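Local coordinates for class I SAM-dependent methyltransferase (Silicibacter pomeroyi DSS-3, PDB 3CVO), which is of uncharacterised function but, as a Rossmann-fold class I methyltransferase homologue, probably transfers methyl groups from S-adenosylmethionine to a substrate not yet identified, at residues A[37-42]-A[56-61]. Numbering follows the deposited sequence.
With EDO (1,2-ethanediol), chain P.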
ATOM      1  N   TYR A  37      -5.108  -5.156  18.364  1.00 19.78           N
ATOM      2  CA  TYR A  37      -4.956  -3.762  17.957  1.00 19.76           C
ATOM      3  C   TYR A  37      -5.875  -2.932  18.840  1.00 21.42           C
ATOM      4  O   TYR A  37      -7.081  -3.120  18.816  1.00 23.18           O
ATOM      5  CB  TYR A  37      -5.353  -3.613  16.509  1.00 18.15           C
ATOM      6  CG  TYR A  37      -4.477  -4.297  15.484  1.00 20.10           C
ATOM      7  CD1 TYR A  37      -3.355  -3.684  14.989  1.00 19.14           C
ATOM      8  CD2 TYR A  37      -4.819  -5.550  14.978  1.00 22.31           C
ATOM      9  CE1 TYR A  37      -2.573  -4.283  13.984  1.00 18.25           C
ATOM     10  CE2 TYR A  37      -4.068  -6.161  13.977  1.00 21.94           C
ATOM     11  CZ  TYR A  37      -2.936  -5.515  13.482  1.00 19.36           C
ATOM     12  OH  TYR A  37      -2.180  -6.020  12.450  1.00 20.52           O
ATOM     13  N   GLY A  38      -5.296  -2.049  19.636  1.00 19.61           N
ATOM     14  CA  GLY A  38      -6.016  -1.410  20.723  1.00 21.53           C
ATOM     15  C   GLY A  38      -5.679  -2.122  22.006  1.00 24.80           C
ATOM     16  O   GLY A  38      -5.564  -3.338  22.029  1.00 32.23           O
ATOM     17  N   SER A  39      -5.400  -1.367  23.049  1.00 23.76           N
ATOM     18  CA  SER A  39      -5.097  -1.973  24.350  1.00 23.34           C
ATOM     19  C   SER A  39      -6.092  -1.468  25.368  1.00 22.09           C
ATOM     20  O   SER A  39      -6.615  -0.386  25.236  1.00 22.36           O
ATOM     21  CB  SER A  39      -3.650  -1.704  24.783  1.00 23.81           C
ATOM     22  OG  SER A  39      -3.477  -0.367  25.196  1.00 26.73           O
ATOM     23  N   GLY A  40      -6.351  -2.281  26.377  1.00 23.13           N
ATOM     24  CA  GLY A  40      -7.269  -1.927  27.454  1.00 24.33           C
ATOM     25  C   GLY A  40      -7.833  -3.117  28.197  1.00 23.80           C
ATOM     26  O   GLY A  40      -7.128  -4.055  28.586  1.00 21.61           O
ATOM     27  N   GLY A  41      -9.136  -3.097  28.359  1.00 24.34           N
ATOM     28  CA  GLY A  41      -9.815  -4.162  29.119  1.00 24.33           C
ATOM     29  C   GLY A  41      -9.524  -5.550  28.579  1.00 24.26           C
ATOM     30  O   GLY A  41      -9.367  -6.525  29.343  1.00 23.42           O
ATOM     31  N   SER A  42      -9.411  -5.646  27.262  1.00 23.86           N
ATOM     32  CA  SER A  42      -9.256  -6.957  26.611  1.00 22.73           C
ATOM     33  C   SER A  42      -7.904  -7.541  26.989  1.00 24.09           C
ATOM     34  O   SER A  42      -7.722  -8.744  27.193  1.00 23.54           O
ATOM     35  CB  SER A  42      -9.362  -6.830  25.087  1.00 22.66           C
ATOM     36  OG  SER A  42      -8.489  -5.824  24.573  1.00 23.05           O
ATOM     37  N   SER A  56      -0.062  -6.126  22.057  1.00 18.32           N
ATOM     38  CA  SER A  56      -1.113  -5.127  21.878  1.00 20.06           C
ATOM     39  C   SER A  56      -0.518  -3.859  21.282  1.00 22.87           C
ATOM     40  O   SER A  56       0.338  -3.215  21.856  1.00 25.36           O
ATOM     41  CB  SER A  56      -1.789  -4.801  23.219  1.00 21.27           C
ATOM     42  OG  SER A  56      -2.199  -6.005  23.884  1.00 28.74           O
ATOM     43  N   VAL A  57      -0.994  -3.542  20.092  1.00 23.10           N
ATOM     44  CA  VAL A  57      -0.557  -2.384  19.329  1.00 21.23           C
ATOM     45  C   VAL A  57      -1.379  -1.196  19.779  1.00 19.53           C
ATOM     46  O   VAL A  57      -2.603  -1.213  19.834  1.00 24.58           O
ATOM     47  CB  VAL A  57      -0.733  -2.636  17.762  1.00 21.67           C
ATOM     48  CG1 VAL A  57      -0.461  -1.326  16.925  1.00 20.58           C
ATOM     49  CG2 VAL A  57       0.111  -3.840  17.313  1.00 22.35           C
ATOM     50  N   GLU A  58      -0.696  -0.122  20.111  1.00 21.50           N
ATOM     51  CA  GLU A  58      -1.379   1.025  20.706  1.00 19.25           C
ATOM     52  C   GLU A  58      -0.828   2.361  20.175  1.00 18.86           C
ATOM     53  O   GLU A  58       0.365   2.584  20.219  1.00 21.74           O
ATOM     54  CB  GLU A  58      -1.180   0.963  22.237  1.00 19.64           C
ATOM     55  CG  GLU A  58      -1.798   2.116  23.043  1.00 16.70           C
ATOM     56  CD  GLU A  58      -3.294   2.294  22.756  1.00 25.88           C
ATOM     57  OE1 GLU A  58      -4.034   1.320  22.972  1.00 24.57           O
ATOM     58  OE2 GLU A  58      -3.680   3.378  22.258  1.00 21.94           O
ATOM     59  N   SER A  59      -1.732   3.239  19.734  1.00 19.59           N
ATOM     60  CA  SER A  59      -1.349   4.531  19.143  1.00 18.00           C
ATOM     61  C   SER A  59      -1.198   5.672  20.179  1.00 18.24           C
ATOM     62  O   SER A  59      -0.490   6.647  19.923  1.00 20.42           O
ATOM     63  CB  SER A  59      -2.374   4.963  18.059  1.00 18.08           C
ATOM     64  OG  SER A  59      -3.689   4.995  18.579  1.00 21.19           O
ATOM     65  N   ASP A  60      -1.839   5.534  21.339  1.00 17.88           N
ATOM     66  CA  ASP A  60      -1.866   6.584  22.385  1.00 20.28           C
ATOM     67  C   ASP A  60      -0.713   6.293  23.342  1.00 18.80           C
ATOM     68  O   ASP A  60      -0.773   5.379  24.142  1.00 18.09           O
ATOM     69  CB  ASP A  60      -3.228   6.579  23.091  1.00 21.50           C
ATOM     70  CG  ASP A  60      -3.381   7.661  24.161  1.00 22.72           C
ATOM     71  OD1 ASP A  60      -2.403   8.114  24.772  1.00 23.10           O
ATOM     72  OD2 ASP A  60      -4.537   8.046  24.408  1.00 28.03           O
ATOM     73  N   ARG A  61       0.345   7.078  23.233  0.50 19.30           N
ATOM     74  CA  ARG A  61       1.539   6.849  24.027  0.50 20.36           C
ATOM     75  C   ARG A  61       1.246   6.886  25.540  0.50 22.03           C
ATOM     76  O   ARG A  61       1.764   6.068  26.320  0.50 20.98           O
ATOM     77  CB  ARG A  61       2.617   7.873  23.694  0.50 20.62           C
ATOM     78  CG  ARG A  61       3.910   7.600  24.430  0.50 23.80           C
ATOM     79  CD  ARG A  61       5.079   8.456  23.967  0.50 25.36           C
ATOM     80  NE  ARG A  61       6.343   7.795  24.282  0.50 33.00           N
ATOM     81  CZ  ARG A  61       7.532   8.223  23.878  0.50 38.45           C
ATOM     82  NH1 ARG A  61       7.627   9.323  23.144  0.50 37.59           N
ATOM     83  NH2 ARG A  61       8.624   7.544  24.202  0.50 38.42           N
TER
HETATM   84  C1  EDO P 213      -6.102   9.276  28.365  1.00 51.44           C
HETATM   85  O1  EDO P 213      -6.505   8.033  28.944  1.00 49.05           O
HETATM   86  C2  EDO P 213      -5.591   9.021  26.956  1.00 48.23           C
HETATM   87  O2  EDO P 213      -4.213   9.406  26.871  1.00 45.68           O
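The C-terminal ends of two parallel strands of the Rossmann fold meet here, where the glycine-rich turn G38 to G40 between strand 33-37 and helix 41-47 faces the acidic end of strand 53-58. In class I methyltransferases these two elements typically line the S-adenosylmethionine pocket, the acidic residue gripping the ribose hydroxyls; E58, at the end of the second strand, is consistent with that role. The parallel pairing of Y37 with V57 ends in a nearly straight bond from G38 N to V57 O (2.8 Å, 160° at the hydrogen). On the same sheet face Y37 and V57 lie side by side, ring atom CD1 4.0 Å from V57 CB. E58 leaves the strand with CG anti to its backbone N, then bends at chi2 (55°), which swings the carboxylate back to the turn. There OE1 takes two bonds from one residue: S39 N lies 3.0 Å from E58 OE1, nearly along its C-O axis, and S39 OG, 2.8 Å from E58 OE1, comes from above the carboxylate plane. E58 OE2 accepts D60 N at 3.0 Å with its anti lone pair, so both oxygens are engaged and the carboxylate's rotation is fixed. An alanine at E58 would remove all three bonds and would probably loosen the glycine-rich turn and the bend into helix 61-73. D60 caps that helix at W63 N, and a 1,2-ethanediol lies against its carboxylate. W63 and A64 of helix 61-73 pack on E58, while Y110 of helix 109-112 touches both Y37 and V57 and strand 125-128 flanks Y37.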